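Local coordinates for CYTH domain-containing protein (Pyrococcus horikoshii, PDB 2DC4) that is of unknown function but carries a CYTH domain, the family fold that in relatives binds and processes triphosphate-bearing substrates, at residues Val98-Phe112 with Asn115-Ile129. Numbering follows the deposited sequence.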
loop_
_atom_site.group_PDB
_atom_site.type_symbol
_atom_site.label_atom_id
_atom_site.label_comp_id
_atom_site.label_asym_id
_atom_site.label_seq_id
_atom_site.Cartn_x
_atom_site.Cartn_y
_atom_site.Cartn_z
ATOM N N VAL A 98 7.559 -15.833 5.462
ATOM C CA VAL A 98 8.184 -15.991 6.769
ATOM C C VAL A 98 7.124 -15.830 7.844
ATOM O O VAL A 98 6.419 -14.821 7.881
ATOM C CB VAL A 98 9.289 -14.937 7.019
ATOM C CG1 VAL A 98 9.855 -15.110 8.429
ATOM C CG2 VAL A 98 10.396 -15.072 5.982
ATOM N N LYS A 99 7.015 -16.825 8.716
ATOM C CA LYS A 99 6.046 -16.786 9.798
ATOM C C LYS A 99 6.796 -16.833 11.114
ATOM O O LYS A 99 7.651 -17.696 11.322
ATOM C CB LYS A 99 5.089 -17.974 9.706
ATOM C CG LYS A 99 4.247 -17.985 8.438
ATOM C CD LYS A 99 3.297 -19.176 8.408
ATOM C CE LYS A 99 2.290 -19.120 9.548
ATOM N NZ LYS A 99 1.452 -17.887 9.494
ATOM N N LYS A 100 6.484 -15.909 12.010
ATOM C CA LYS A 100 7.180 -15.897 13.284
ATOM C C LYS A 100 6.336 -15.323 14.405
ATOM O O LYS A 100 5.343 -14.638 14.166
ATOM C CB LYS A 100 8.462 -15.074 13.159
ATOM C CG LYS A 100 8.212 -13.569 13.161
ATOM C CD LYS A 100 9.515 -12.778 13.209
ATOM C CE LYS A 100 10.095 -12.532 11.823
ATOM N NZ LYS A 100 9.306 -11.506 11.068
ATOM N N ARG A 101 6.737 -15.626 15.633
ATOM C CA ARG A 101 6.070 -15.094 16.808
ATOM C C ARG A 101 7.160 -14.225 17.429
ATOM O O ARG A 101 8.219 -14.723 17.806
ATOM C CB ARG A 101 5.666 -16.222 17.752
ATOM C CG ARG A 101 4.596 -15.836 18.748
ATOM C CD ARG A 101 3.623 -16.991 18.961
ATOM N NE ARG A 101 2.424 -16.581 19.686
ATOM C CZ ARG A 101 2.372 -16.382 20.999
ATOM N NH1 ARG A 101 3.454 -16.557 21.743
ATOM N NH2 ARG A 101 1.233 -16.012 21.568
ATOM N N ARG A 102 6.905 -12.922 17.515
ATOM C CA ARG A 102 7.888 -11.979 18.039
ATOM C C ARG A 102 7.553 -11.377 19.399
ATOM O O ARG A 102 6.452 -10.864 19.616
ATOM C CB ARG A 102 8.090 -10.852 17.019
ATOM C CG ARG A 102 9.003 -9.719 17.482
ATOM C CD ARG A 102 9.150 -8.664 16.387
ATOM N NE ARG A 102 9.947 -9.156 15.266
ATOM C CZ ARG A 102 10.151 -8.489 14.132
ATOM N NH1 ARG A 102 9.616 -7.288 13.954
ATOM N NH2 ARG A 102 10.893 -9.023 13.172
ATOM N N TRP A 103 8.519 -11.460 20.313
ATOM C CA TRP A 103 8.414 -10.898 21.655
ATOM C C TRP A 103 9.204 -9.595 21.594
ATOM O O TRP A 103 10.399 -9.607 21.297
ATOM C CB TRP A 103 9.068 -11.834 22.672
ATOM C CG TRP A 103 8.155 -12.869 23.226
ATOM C CD1 TRP A 103 7.573 -12.869 24.462
ATOM C CD2 TRP A 103 7.723 -14.063 22.579
ATOM N NE1 TRP A 103 6.807 -13.991 24.622
ATOM C CE2 TRP A 103 6.878 -14.745 23.479
ATOM C CE3 TRP A 103 7.965 -14.630 21.320
ATOM C CZ2 TRP A 103 6.274 -15.963 23.168
ATOM C CZ3 TRP A 103 7.364 -15.845 21.008
ATOM C CH2 TRP A 103 6.529 -16.497 21.929
ATOM N N ILE A 104 8.540 -8.478 21.865
ATOM C CA ILE A 104 9.187 -7.174 21.804
ATOM C C ILE A 104 9.420 -6.599 23.193
ATOM O O ILE A 104 8.509 -6.560 24.015
ATOM C CB ILE A 104 8.325 -6.167 20.990
ATOM C CG1 ILE A 104 8.032 -6.741 19.600
ATOM C CG2 ILE A 104 9.047 -4.814 20.878
ATOM C CD1 ILE A 104 7.042 -5.917 18.780
ATOM N N TYR A 105 10.655 -6.179 23.452
ATOM C CA TYR A 105 11.037 -5.561 24.726
ATOM C C TYR A 105 11.755 -4.258 24.393
ATOM O O TYR A 105 12.394 -4.153 23.353
ATOM C CB TYR A 105 11.996 -6.456 25.510
ATOM C CG TYR A 105 11.398 -7.746 25.991
ATOM C CD1 TYR A 105 10.880 -7.862 27.280
ATOM C CD2 TYR A 105 11.372 -8.871 25.164
ATOM C CE1 TYR A 105 10.355 -9.077 27.741
ATOM C CE2 TYR A 105 10.856 -10.074 25.607
ATOM C CZ TYR A 105 10.352 -10.178 26.893
ATOM O OH TYR A 105 9.882 -11.391 27.334
ATOM N N LYS A 106 11.659 -3.269 25.277
ATOM C CA LYS A 106 12.304 -1.985 25.037
ATOM C C LYS A 106 13.158 -1.566 26.228
ATOM O O LYS A 106 12.792 -1.784 27.383
ATOM C CB LYS A 106 11.248 -0.906 24.757
ATOM C CG LYS A 106 10.379 -1.199 23.543
ATOM C CD LYS A 106 10.816 -0.402 22.326
ATOM C CE LYS A 106 10.422 1.066 22.465
ATOM N NZ LYS A 106 10.842 1.877 21.288
ATOM N N LEU A 107 14.304 -0.971 25.926
ATOM C CA LEU A 107 15.233 -0.490 26.943
ATOM C C LEU A 107 15.911 0.750 26.365
ATOM O O LEU A 107 16.831 0.653 25.553
ATOM C CB LEU A 107 16.272 -1.569 27.260
ATOM C CG LEU A 107 17.162 -1.314 28.478
ATOM C CD1 LEU A 107 16.301 -1.229 29.727
ATOM C CD2 LEU A 107 18.175 -2.440 28.610
ATOM N N ASN A 108 15.439 1.920 26.781
ATOM C CA ASN A 108 15.982 3.173 26.277
ATOM C C ASN A 108 15.844 3.217 24.754
ATOM O O ASN A 108 14.754 3.017 24.218
ATOM C CB ASN A 108 17.448 3.319 26.688
ATOM C CG ASN A 108 17.635 3.258 28.190
ATOM O OD1 ASN A 108 16.946 3.951 28.939
ATOM N ND2 ASN A 108 18.572 2.429 28.642
ATOM N N ASN A 109 16.947 3.468 24.058
ATOM C CA ASN A 109 16.925 3.554 22.604
ATOM C C ASN A 109 17.174 2.204 21.937
ATOM O O ASN A 109 17.406 2.128 20.733
ATOM C CB ASN A 109 17.969 4.564 22.135
ATOM C CG ASN A 109 19.376 4.165 22.516
ATOM O OD1 ASN A 109 19.609 3.595 23.588
ATOM N ND2 ASN A 109 20.327 4.473 21.649
ATOM N N VAL A 110 17.120 1.143 22.731
ATOM C CA VAL A 110 17.331 -0.205 22.210
ATOM C C VAL A 110 16.037 -1.002 22.211
ATOM O O VAL A 110 15.251 -0.931 23.155
ATOM C CB VAL A 110 18.380 -0.972 23.052
ATOM C CG1 VAL A 110 18.406 -2.452 22.657
ATOM C CG2 VAL A 110 19.754 -0.354 22.843
ATOM N N THR A 111 15.823 -1.755 21.139
ATOM C CA THR A 111 14.647 -2.594 21.019
ATOM C C THR A 111 15.115 -4.027 20.828
ATOM O O THR A 111 16.010 -4.300 20.023
ATOM C CB THR A 111 13.779 -2.186 19.810
ATOM O OG1 THR A 111 13.324 -0.839 19.986
ATOM C CG2 THR A 111 12.572 -3.114 19.677
ATOM N N PHE A 112 14.526 -4.931 21.599
ATOM C CA PHE A 112 14.855 -6.341 21.499
ATOM C C PHE A 112 13.694 -7.025 20.804
ATOM O O PHE A 112 12.544 -6.872 21.215
ATOM C CB PHE A 112 15.024 -6.968 22.888
ATOM C CG PHE A 112 16.090 -6.327 23.725
ATOM C CD1 PHE A 112 15.783 -5.269 24.578
ATOM C CD2 PHE A 112 17.406 -6.770 23.651
ATOM C CE1 PHE A 112 16.772 -4.662 25.346
ATOM C CE2 PHE A 112 18.406 -6.172 24.414
ATOM C CZ PHE A 112 18.090 -5.115 25.264
ATOM N N ASN A 115 12.564 -13.497 18.262
ATOM C CA ASN A 115 11.753 -14.196 17.279
ATOM C C ASN A 115 11.812 -15.709 17.255
ATOM O O ASN A 115 12.895 -16.292 17.233
ATOM C CB ASN A 115 12.129 -13.714 15.883
ATOM C CG ASN A 115 12.019 -12.219 15.739
ATOM O OD1 ASN A 115 10.944 -11.652 15.911
ATOM N ND2 ASN A 115 13.134 -11.569 15.424
ATOM N N ARG A 116 10.639 -16.336 17.240
ATOM C CA ARG A 116 10.564 -17.787 17.115
ATOM C C ARG A 116 10.061 -17.920 15.681
ATOM O O ARG A 116 8.874 -17.749 15.407
ATOM C CB ARG A 116 9.571 -18.372 18.121
ATOM C CG ARG A 116 9.873 -17.949 19.546
ATOM C CD ARG A 116 9.497 -19.010 20.558
ATOM N NE ARG A 116 10.465 -20.100 20.574
ATOM C CZ ARG A 116 10.405 -21.137 21.402
ATOM N NH1 ARG A 116 9.415 -21.227 22.280
ATOM N NH2 ARG A 116 11.348 -22.069 21.369
ATOM N N VAL A 117 10.989 -18.202 14.773
ATOM C CA VAL A 117 10.703 -18.262 13.328
ATOM C C VAL A 117 10.427 -19.682 12.827
ATOM O O VAL A 117 11.254 -20.589 12.916
ATOM C CB VAL A 117 11.898 -17.701 12.555
ATOM C CG1 VAL A 117 11.533 -17.608 11.073
ATOM C CG2 VAL A 117 12.265 -16.327 13.065
ATOM N N GLU A 118 9.192 -19.868 12.297
ATOM C CA GLU A 118 8.827 -21.154 11.706
ATOM C C GLU A 118 9.849 -21.595 10.631
ATOM O O GLU A 118 10.277 -20.821 9.781
ATOM C CB GLU A 118 7.401 -21.043 11.116
ATOM C CG GLU A 118 6.304 -21.064 12.199
ATOM C CD GLU A 118 4.920 -21.233 11.582
ATOM O OE1 GLU A 118 3.960 -20.725 12.153
ATOM O OE2 GLU A 118 4.788 -21.954 10.589
ATOM N N LYS A 119 10.306 -22.872 10.753
ATOM C CA LYS A 119 11.239 -23.451 9.770
ATOM C C LYS A 119 12.613 -22.763 9.739
ATOM O O LYS A 119 13.361 -22.874 8.780
ATOM C CB LYS A 119 10.596 -23.361 8.382
ATOM C CG LYS A 119 9.294 -24.160 8.290
ATOM C CD LYS A 119 8.657 -24.121 6.905
ATOM C CE LYS A 119 7.319 -24.860 6.869
ATOM N NZ LYS A 119 6.721 -24.725 5.536
ATOM N N ALA A 120 12.985 -22.071 10.812
ATOM C CA ALA A 120 14.296 -21.428 10.861
ATOM C C ALA A 120 14.944 -21.540 12.238
ATOM O O ALA A 120 16.124 -21.870 12.343
ATOM C CB ALA A 120 14.183 -19.966 10.452
ATOM N N GLY A 121 14.175 -21.267 13.288
ATOM C CA GLY A 121 14.710 -21.347 14.636
ATOM C C GLY A 121 14.445 -20.092 15.448
ATOM O O GLY A 121 13.598 -19.281 15.075
ATOM N N ASP A 122 15.173 -19.923 16.548
ATOM C CA ASP A 122 14.982 -18.752 17.402
ATOM C C ASP A 122 16.111 -17.743 17.244
ATOM O O ASP A 122 17.291 -18.092 17.277
ATOM C CB ASP A 122 14.851 -19.184 18.863
ATOM C CG ASP A 122 13.703 -20.157 19.076
ATOM O OD1 ASP A 122 12.612 -19.914 18.523
ATOM O OD2 ASP A 122 13.887 -21.159 19.798
ATOM N N PHE A 123 15.739 -16.478 17.076
ATOM C CA PHE A 123 16.719 -15.423 16.879
ATOM C C PHE A 123 16.361 -14.194 17.686
ATOM O O PHE A 123 15.195 -13.963 18.003
ATOM C CB PHE A 123 16.786 -15.023 15.402
ATOM C CG PHE A 123 17.102 -16.163 14.474
ATOM C CD1 PHE A 123 16.111 -17.052 14.077
ATOM C CD2 PHE A 123 18.400 -16.352 14.014
ATOM C CE1 PHE A 123 16.413 -18.117 13.231
ATOM C CE2 PHE A 123 18.711 -17.410 13.172
ATOM C CZ PHE A 123 17.721 -18.293 12.779
ATOM N N LEU A 124 17.380 -13.413 18.018
ATOM C CA LEU A 124 17.169 -12.173 18.751
ATOM C C LEU A 124 17.756 -11.066 17.906
ATOM O O LEU A 124 18.921 -11.129 17.518
ATOM C CB LEU A 124 17.886 -12.178 20.107
ATOM C CG LEU A 124 17.928 -10.791 20.778
ATOM C CD1 LEU A 124 16.533 -10.406 21.252
ATOM C CD2 LEU A 124 18.904 -10.791 21.952
ATOM N N ASP A 125 16.946 -10.062 17.590
ATOM C CA ASP A 125 17.442 -8.926 16.841
ATOM C C ASP A 125 17.580 -7.807 17.863
ATOM O O ASP A 125 16.651 -7.542 18.626
ATOM C CB ASP A 125 16.449 -8.491 15.757
ATOM C CG ASP A 125 16.523 -9.354 14.517
ATOM O OD1 ASP A 125 17.630 -9.482 13.951
ATOM O OD2 ASP A 125 15.481 -9.895 14.095
ATOM N N ILE A 126 18.749 -7.183 17.910
ATOM C CA ILE A 126 18.955 -6.066 18.821
ATOM C C ILE A 126 19.050 -4.855 17.906
ATOM O O ILE A 126 19.958 -4.752 17.074
ATOM C CB ILE A 126 20.250 -6.206 19.649
ATOM C CG1 ILE A 126 20.223 -7.515 20.447
ATOM C CG2 ILE A 126 20.384 -5.007 20.597
ATOM C CD1 ILE A 126 21.432 -7.693 21.376
ATOM N N GLU A 127 18.098 -3.943 18.064
ATOM C CA GLU A 127 17.994 -2.754 17.227
ATOM C C GLU A 127 18.226 -1.476 18.036
ATOM O O GLU A 127 17.831 -1.359 19.188
ATOM C CB GLU A 127 16.598 -2.730 16.603
ATOM C CG GLU A 127 16.485 -3.659 15.393
ATOM C CD GLU A 127 15.101 -3.538 14.796
ATOM O OE1 GLU A 127 14.601 -2.427 14.696
ATOM O OE2 GLU A 127 14.530 -4.566 14.435
ATOM N N VAL A 128 18.855 -0.485 17.421
ATOM C CA VAL A 128 19.080 0.779 18.106
ATOM C C VAL A 128 18.745 1.932 17.177
ATOM O O VAL A 128 18.851 1.812 15.958
ATOM C CB VAL A 128 20.552 0.911 18.574
ATOM C CG1 VAL A 128 21.476 0.943 17.377
ATOM C CG2 VAL A 128 20.728 2.167 19.420
ATOM N N ILE A 129 18.319 3.046 17.762
ATOM C CA ILE A 129 17.995 4.237 16.988
ATOM C C ILE A 129 19.143 5.222 17.187
ATOM O O ILE A 129 19.439 5.607 18.316
ATOM C CB ILE A 129 16.684 4.879 17.481
ATOM C CG1 ILE A 129 15.535 3.876 17.350
ATOM C CG2 ILE A 129 16.386 6.140 16.678
ATOM C CD1 ILE A 129 14.219 4.373 17.921
HETATM O O HOH W 1 8.411 -19.218 8.437
#
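Arg-101 and Arg-116 form a hydrogen-bonded antiparallel pair, each N donating a hydrogen bond to the other's O at 3.0 Å, while Thr-111 and Glu-127 pair the same way farther along; the middle strand 110-117 thus zips to 94-107 on one edge and 121-128 on the other, three neighbours in the closed CYTH barrel. The side-chain hydrogen bond joins Arg-102 to Asn-115. NE of Arg-102 reaches OD1 of Asn-115 at 2.8 Å, lying in the amide plane on a lone pair, with OD1 in turn level with the guanidinium; the two planes are nonetheless turned 53° apart. Arg-102 gets there with CG anti to its N (chi1 175°) and a bend at chi3. CD of Lys-100 presses on the same OD1 at 3.3 Å, its NZ going on to Gln-31 OE1, and ND2 of Asn-115 goes to Tyr-159 OH, which also bonds Asp-125. An alanine in place of Arg-102 takes away the NE donor, and OD1 of Asn-115 would probably be left without its mate, the amide relying on ND2. On the other face of the sheet, under helix 133-146, CG1 of Val-110 meets CG2 of Ile-126 at 3.8 Å, and CB of Phe-112 meets CD1 of Leu-124. The Asn-115 amide holds Arg-102, the Gln-31 amide Lys-100 and the Tyr-159 hydroxyl Asp-125, consistent with the charged barrel interior by which CYTH relatives bind triphosphate.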